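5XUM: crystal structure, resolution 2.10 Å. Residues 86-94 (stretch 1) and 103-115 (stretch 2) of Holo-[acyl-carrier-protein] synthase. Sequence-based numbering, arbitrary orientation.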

# COMPACT_ATOMS: atom_id res chain seq x y z
N GLY A 86 15.51 9.69 0.25
CA GLY A 86 14.60 10.10 1.33
C GLY A 86 14.92 9.38 2.62
O GLY A 86 15.95 8.69 2.72
N PHE A 87 14.05 9.52 3.62
CA PHE A 87 14.27 8.87 4.91
C PHE A 87 13.37 7.66 5.17
O PHE A 87 13.28 7.16 6.29
CB PHE A 87 14.22 9.88 6.08
CG PHE A 87 12.87 10.49 6.32
CD1 PHE A 87 12.06 10.02 7.35
CD2 PHE A 87 12.41 11.54 5.53
CE1 PHE A 87 10.81 10.58 7.58
CE2 PHE A 87 11.16 12.11 5.76
CZ PHE A 87 10.36 11.63 6.78
N PHE A 88 12.70 7.18 4.12
CA PHE A 88 11.96 5.92 4.21
C PHE A 88 12.96 4.81 4.53
O PHE A 88 14.08 4.82 4.02
CB PHE A 88 11.20 5.62 2.90
CG PHE A 88 12.08 5.53 1.68
CD1 PHE A 88 12.35 6.66 0.91
CD2 PHE A 88 12.63 4.31 1.29
CE1 PHE A 88 13.16 6.58 -0.21
CE2 PHE A 88 13.45 4.22 0.17
CZ PHE A 88 13.71 5.36 -0.58
N ASN A 89 12.57 3.89 5.41
CA ASN A 89 13.45 2.77 5.72
C ASN A 89 12.92 1.43 5.23
O ASN A 89 13.59 0.40 5.34
CB ASN A 89 13.85 2.73 7.21
CG ASN A 89 12.65 2.69 8.15
OD1 ASN A 89 11.51 2.91 7.75
ND2 ASN A 89 12.92 2.42 9.42
N TYR A 90 11.71 1.45 4.67
CA TYR A 90 11.13 0.25 4.08
C TYR A 90 10.63 0.51 2.66
O TYR A 90 9.95 1.51 2.40
CB TYR A 90 10.02 -0.32 4.96
CG TYR A 90 10.55 -1.19 6.08
CD1 TYR A 90 10.58 -2.57 5.96
CD2 TYR A 90 11.04 -0.61 7.25
CE1 TYR A 90 11.08 -3.37 6.98
CE2 TYR A 90 11.54 -1.40 8.28
CZ TYR A 90 11.56 -2.77 8.13
OH TYR A 90 12.06 -3.55 9.15
N ALA A 91 11.01 -0.38 1.76
CA ALA A 91 10.48 -0.38 0.40
C ALA A 91 9.83 -1.74 0.17
O ALA A 91 10.51 -2.76 0.11
CB ALA A 91 11.58 -0.12 -0.61
N HIS A 92 8.51 -1.73 0.08
CA HIS A 92 7.76 -2.94 -0.19
C HIS A 92 7.47 -2.97 -1.66
O HIS A 92 6.78 -2.09 -2.19
CB HIS A 92 6.48 -2.96 0.64
CG HIS A 92 6.72 -2.86 2.13
ND1 HIS A 92 7.14 -3.90 2.87
CD2 HIS A 92 6.60 -1.77 3.00
CE1 HIS A 92 7.28 -3.51 4.15
NE2 HIS A 92 6.95 -2.21 4.23
N VAL A 93 8.04 -3.96 -2.34
CA VAL A 93 8.00 -4.01 -3.79
C VAL A 93 7.43 -5.34 -4.30
O VAL A 93 7.55 -6.38 -3.65
CB VAL A 93 9.38 -3.70 -4.45
CG1 VAL A 93 9.96 -2.40 -3.91
CG2 VAL A 93 10.36 -4.84 -4.25
N SER A 94 6.78 -5.28 -5.46
CA SER A 94 6.28 -6.48 -6.12
C SER A 94 6.29 -6.28 -7.63
O SER A 94 6.12 -5.16 -8.12
CB SER A 94 4.87 -6.83 -5.64
OG SER A 94 4.49 -8.12 -6.10
N ALA A 103 4.56 -3.33 -12.04
CA ALA A 103 5.40 -3.19 -10.85
C ALA A 103 4.75 -2.28 -9.82
O ALA A 103 4.11 -1.29 -10.16
CB ALA A 103 6.77 -2.65 -11.23
N LEU A 104 4.93 -2.65 -8.55
CA LEU A 104 4.37 -1.93 -7.42
C LEU A 104 5.48 -1.59 -6.42
O LEU A 104 6.27 -2.46 -6.06
CB LEU A 104 3.30 -2.79 -6.73
CG LEU A 104 2.76 -2.35 -5.36
CD1 LEU A 104 1.86 -1.13 -5.51
CD2 LEU A 104 2.01 -3.49 -4.70
N VAL A 105 5.54 -0.33 -6.00
CA VAL A 105 6.48 0.10 -4.96
C VAL A 105 5.71 0.89 -3.91
O VAL A 105 5.00 1.85 -4.23
CB VAL A 105 7.65 0.94 -5.53
CG1 VAL A 105 8.52 1.51 -4.41
CG2 VAL A 105 8.51 0.12 -6.48
N VAL A 106 5.83 0.46 -2.65
CA VAL A 106 5.25 1.19 -1.52
C VAL A 106 6.38 1.55 -0.55
O VAL A 106 7.06 0.67 -0.01
CB VAL A 106 4.15 0.38 -0.80
CG1 VAL A 106 3.65 1.14 0.43
CG2 VAL A 106 2.98 0.09 -1.74
N LEU A 107 6.58 2.85 -0.36
CA LEU A 107 7.63 3.33 0.54
C LEU A 107 7.05 3.65 1.91
O LEU A 107 6.01 4.30 2.03
CB LEU A 107 8.35 4.54 -0.06
CG LEU A 107 8.99 4.36 -1.45
CD1 LEU A 107 9.62 5.66 -1.93
CD2 LEU A 107 10.02 3.24 -1.47
N GLU A 108 7.72 3.16 2.95
CA GLU A 108 7.23 3.26 4.32
C GLU A 108 8.33 3.77 5.25
O GLU A 108 9.50 3.40 5.11
CB GLU A 108 6.73 1.88 4.79
CG GLU A 108 6.20 1.83 6.22
CD GLU A 108 5.88 0.42 6.70
OE1 GLU A 108 6.64 -0.53 6.38
OE2 GLU A 108 4.87 0.25 7.41
N LYS A 109 7.94 4.62 6.19
CA LYS A 109 8.82 5.00 7.30
C LYS A 109 8.29 4.37 8.58
O LYS A 109 7.22 4.74 9.08
CB LYS A 109 8.93 6.53 7.42
CG LYS A 109 9.59 7.04 8.70
CD LYS A 109 11.02 6.53 8.88
CE LYS A 109 11.61 6.98 10.20
NZ LYS A 109 12.78 6.15 10.58
N ARG A 110 9.04 3.39 9.09
CA ARG A 110 8.72 2.78 10.37
C ARG A 110 9.56 3.42 11.46
O ARG A 110 10.72 3.77 11.23
CB ARG A 110 9.01 1.28 10.36
CG ARG A 110 8.06 0.44 9.53
CD ARG A 110 8.29 -1.03 9.86
NE ARG A 110 7.77 -1.93 8.84
CZ ARG A 110 8.02 -3.23 8.80
NH1 ARG A 110 8.81 -3.79 9.71
NH2 ARG A 110 7.50 -3.98 7.84
N LYS A 111 8.96 3.58 12.64
CA LYS A 111 9.70 3.97 13.84
C LYS A 111 10.75 2.90 14.11
O LYS A 111 10.44 1.71 14.15
CB LYS A 111 8.73 4.11 15.02
CG LYS A 111 9.39 4.38 16.37
CD LYS A 111 8.36 4.29 17.50
CE LYS A 111 9.01 4.28 18.87
NZ LYS A 111 9.56 5.61 19.27
N GLY A 112 12.00 3.33 14.26
CA GLY A 112 13.11 2.42 14.53
C GLY A 112 13.50 1.57 13.34
O GLY A 112 13.51 2.05 12.20
N ASP A 113 13.83 0.31 13.62
CA ASP A 113 14.24 -0.67 12.59
C ASP A 113 15.51 -0.27 11.84
O ASP A 113 15.72 -0.67 10.68
CB ASP A 113 13.09 -0.99 11.62
CG ASP A 113 12.35 -2.27 11.99
OD1 ASP A 113 13.02 -3.29 12.26
OD2 ASP A 113 11.10 -2.26 11.98
N ILE A 114 16.35 0.51 12.50
CA ILE A 114 17.66 0.87 11.99
C ILE A 114 18.69 0.35 13.00
O ILE A 114 18.70 0.77 14.16
CB ILE A 114 17.79 2.40 11.79
CG1 ILE A 114 16.83 2.86 10.68
CG2 ILE A 114 19.22 2.80 11.45
CD1 ILE A 114 16.30 4.27 10.87
N ILE A 115 19.52 -0.59 12.56
CA ILE A 115 20.47 -1.26 13.45
C ILE A 115 21.88 -0.72 13.25
O ILE A 115 22.39 -0.67 12.13
CB ILE A 115 20.45 -2.80 13.26
CG1 ILE A 115 19.01 -3.35 13.19
CG2 ILE A 115 21.27 -3.50 14.34
CD1 ILE A 115 18.16 -3.13 14.42
O HOH W 1 14.52 6.39 8.49

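A β-ladder often ends not where its backbone hydrogen bonds stop but where side chains take over the work of the backbone, and the antiparallel pair formed by 90-94 and 103-108 of this synthase is a clear example. Along the ladder the backbone sets the register. H92 and V106 form a hydrogen-bonded pair, with H92 N to V106 O and V106 N to H92 O both at 2.8 Å, and S94 with L104 repeats the pattern. At Y90 the bond from E108 N to Y90 O is also 2.8 Å, while Y90 N reaches E108 O at 3.0 Å. That same E108 carbonyl receives a weak bond from N89 N, 3.1 Å from E108 O, just before the first strand begins.

Beyond this point N89 prolongs the pairing with its side chain. Its CA-to-CB bond points toward the other stretch, and chi1 near +60° (p) with chi2 of -12° brings the amide up to the backbone of R110. The two ends of the amide then serve complementary partners: R110 N donates to N89 OD1 at 2.9 Å, and N89 ND2 donates to R110 O at 3.2 Å. One planar group thus satisfies both the NH and the carbonyl of a single residue, much as a neighbouring strand would.

On the sheet face carrying Y90, H92 and E108, conformation is tied to a polar network. The side chain of E108 is extended through chi1 and chi2 (both t), and its chi3 of 39° orients the carboxylate so that OE1 accepts from H92 NE2 at 2.7 Å, nearly in line and close to the plane of the imidazole. H92, with chi1 m and chi2 of -78°, turns its ring toward this acceptor. The same oxygen, E108 OE1, also receives R110 NE at 3.0 Å in a salt bridge, so one carboxylate oxygen joins histidine and arginine.

R110 can reach back to E108 because its chain, after chi1 m, is close to fully extended. This path lays the guanidinium flat on Y90: the planes lie 14° apart, and R110 CZ sits 3.7 Å from the centroid of the Y90 ring, almost along its normal. The stack combines cation-pi attraction with close packing, which R110 CD extends over the ring at 4.0 Å from the Y90 centroid. With chi1 m and chi2 of -98°, Y90 offers its face to the arginine while its edge meets D113 CB. D113 also forms a longer salt bridge, R110 NH1 to D113 OD2 at 3.6 Å.

The face bearing A91, V93, V105 and L107 is apolar. L107, m then t, places CD2 3.8 Å from A91 CB, while its CD1 lies 4.1 Å from the centroid of the F88 ring, over the face. V93 CG1 meets V105 CG2 at 3.9 Å. Near the loop, a water bridges F87 O (2.6 Å from the water O) and K109 NZ (2.7 Å from it).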